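Local atomic coordinates of copper-transporting ATPase RAN1 (Arabidopsis thaliana, PDB entry 3DXS), a protein that probably uses ATP hydrolysis to move copper across a membrane. Residues 44-49 with 54-59. The protein carries 1 engineered substitution. Numbering follows the deposited sequence.
Unlike the reference sequence in segment 54-59: E59 (reference Ala).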
loop_
_atom_site.group_PDB
_atom_site.type_symbol
_atom_site.label_atom_id
_atom_site.label_comp_id
_atom_site.label_asym_id
_atom_site.label_seq_id
_atom_site.Cartn_x
_atom_site.Cartn_y
_atom_site.Cartn_z
ATOM N N VAL A 44 3.907 1.612 3.625
ATOM C CA VAL A 44 4.175 0.170 3.666
ATOM C C VAL A 44 5.610 -0.175 4.029
ATOM O O VAL A 44 6.574 0.250 3.393
ATOM C CB VAL A 44 3.803 -0.493 2.306
ATOM C CG1 VAL A 44 3.937 -2.004 2.380
ATOM C CG2 VAL A 44 2.379 -0.095 1.874
ATOM N N VAL A 45 5.701 -0.970 5.077
ATOM C CA VAL A 45 6.964 -1.538 5.562
ATOM C C VAL A 45 7.048 -2.971 5.064
ATOM O O VAL A 45 6.144 -3.763 5.290
ATOM C CB VAL A 45 7.056 -1.495 7.092
ATOM C CG1 VAL A 45 8.350 -2.134 7.553
ATOM C CG2 VAL A 45 6.960 -0.042 7.606
ATOM N N PHE A 46 8.109 -3.265 4.325
ATOM C CA PHE A 46 8.212 -4.547 3.621
ATOM C C PHE A 46 9.642 -5.064 3.554
ATOM O O PHE A 46 10.603 -4.313 3.654
ATOM C CB PHE A 46 7.643 -4.432 2.190
ATOM C CG PHE A 46 8.478 -3.562 1.256
ATOM C CD1 PHE A 46 8.330 -2.195 1.253
ATOM C CD2 PHE A 46 9.400 -4.113 0.390
ATOM C CE1 PHE A 46 9.099 -1.402 0.417
ATOM C CE2 PHE A 46 10.154 -3.325 -0.455
ATOM C CZ PHE A 46 10.002 -1.971 -0.438
ATOM N N ASP A 47 9.718 -6.368 3.367
ATOM C CA ASP A 47 10.992 -7.096 3.216
ATOM C C ASP A 47 11.300 -7.244 1.723
ATOM O O ASP A 47 10.629 -8.013 1.038
ATOM C CB ASP A 47 10.879 -8.484 3.868
ATOM C CG ASP A 47 12.080 -9.370 3.598
ATOM O OD1 ASP A 47 13.032 -8.924 2.933
ATOM O OD2 ASP A 47 12.056 -10.531 4.050
ATOM N N PRO A 48 12.279 -6.486 1.202
ATOM C CA PRO A 48 12.564 -6.471 -0.235
ATOM C C PRO A 48 13.025 -7.806 -0.793
ATOM O O PRO A 48 13.040 -8.000 -2.004
ATOM C CB PRO A 48 13.667 -5.415 -0.387
ATOM C CG PRO A 48 14.098 -5.071 0.951
ATOM C CD PRO A 48 13.094 -5.512 1.944
ATOM N N ASN A 49 13.341 -8.733 0.098
ATOM C CA ASN A 49 13.722 -10.088 -0.344
ATOM C C ASN A 49 12.499 -10.839 -0.823
ATOM O O ASN A 49 12.594 -11.770 -1.613
ATOM C CB ASN A 49 14.421 -10.896 0.751
ATOM C CG ASN A 49 15.891 -10.547 0.896
ATOM O OD1 ASN A 49 16.378 -9.554 0.350
ATOM N ND2 ASN A 49 16.612 -11.377 1.630
ATOM N N GLU A 54 6.720 -2.630 -6.949
ATOM C CA GLU A 54 5.820 -2.881 -8.075
ATOM C C GLU A 54 4.715 -3.850 -7.671
ATOM O O GLU A 54 3.579 -3.763 -8.114
ATOM C CB GLU A 54 6.597 -3.427 -9.282
ATOM C CG GLU A 54 7.643 -2.464 -9.838
ATOM C CD GLU A 54 9.023 -2.633 -9.207
ATOM O OE1 GLU A 54 9.116 -3.199 -8.098
ATOM O OE2 GLU A 54 10.017 -2.194 -9.823
ATOM N N ASP A 55 5.086 -4.774 -6.807
ATOM C CA ASP A 55 4.176 -5.817 -6.346
ATOM C C ASP A 55 3.169 -5.224 -5.371
ATOM O O ASP A 55 2.005 -5.610 -5.313
ATOM C CB ASP A 55 4.945 -6.957 -5.682
ATOM C CG ASP A 55 6.006 -7.518 -6.581
ATOM O OD1 ASP A 55 5.649 -7.899 -7.714
ATOM O OD2 ASP A 55 7.183 -7.566 -6.155
ATOM N N ILE A 56 3.651 -4.257 -4.619
ATOM C CA ILE A 56 2.815 -3.546 -3.640
ATOM C C ILE A 56 1.782 -2.710 -4.386
ATOM O O ILE A 56 0.596 -2.704 -4.071
ATOM C CB ILE A 56 3.688 -2.707 -2.674
ATOM C CG1 ILE A 56 4.408 -3.675 -1.736
ATOM C CG2 ILE A 56 2.833 -1.691 -1.870
ATOM C CD1 ILE A 56 5.499 -3.047 -0.904
ATOM N N LYS A 57 2.269 -2.033 -5.409
ATOM C CA LYS A 57 1.421 -1.219 -6.297
ATOM C C LYS A 57 0.344 -2.089 -6.932
ATOM O O LYS A 57 -0.829 -1.744 -6.963
ATOM C CB LYS A 57 2.259 -0.530 -7.388
ATOM C CG LYS A 57 1.485 -0.003 -8.572
ATOM C CD LYS A 57 2.478 0.601 -9.589
ATOM C CE LYS A 57 1.980 0.563 -11.021
ATOM N NZ LYS A 57 0.862 1.491 -11.232
ATOM N N GLU A 58 0.767 -3.254 -7.395
ATOM C CA GLU A 58 -0.134 -4.179 -8.092
ATOM C C GLU A 58 -1.227 -4.709 -7.162
ATOM O O GLU A 58 -2.375 -4.878 -7.573
ATOM C CB GLU A 58 0.653 -5.338 -8.745
ATOM C CG GLU A 58 -0.194 -6.398 -9.431
ATOM C CD GLU A 58 0.632 -7.314 -10.319
ATOM O OE1 GLU A 58 1.743 -6.910 -10.726
ATOM O OE2 GLU A 58 0.176 -8.437 -10.606
ATOM N N GLU A 59 -0.862 -4.964 -5.914
ATOM C CA GLU A 59 -1.833 -5.446 -4.921
ATOM C C GLU A 59 -2.943 -4.431 -4.693
ATOM O O GLU A 59 -4.117 -4.771 -4.539
ATOM C CB GLU A 59 -1.160 -5.805 -3.583
#
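The contact of I56 with V44 and F46 is a buried, wholly apolar helix-on-sheet contact, joining helix 53-63 to strand 41-46 in the ferredoxin-like fold of a heavy-metal-associated domain. It illustrates how a single branched side chain can carry a helix-to-strand contact, with no hydrogen bond between 44-49 and 54-59. The first bond of the I56 side chain points toward the strand; CG1 lies anti to the carbonyl carbon (chi1 -72°) and CD1 continues nearly anti from there (chi2 169°), which carries this methyl into the angle between V44 and F46. I56 CD1 rests over one face of the F46 ring, displaced toward F46 CG and CD1, 4.0 Å from the ring centroid and 26° off its normal, a CH-pi contact. Its closest approach to the ring is 3.7 Å, from I56 CD1 to F46 CD1. The same I56 methyl meets V44 CG1 at 3.8 Å, while the shorter branch, I56 CG2, lies 4.1 Å from V44 CG2, so both branches of the isoleucine find a methyl of the valine as the two side chains slide past each other in opposite directions. Helix 14-25 joins the packing through L24, which touches both V44 and I56, and I4 of the adjacent strand 2-9 lies against F46 and I56, so this contact belongs to the interior shared by both helices and the sheet.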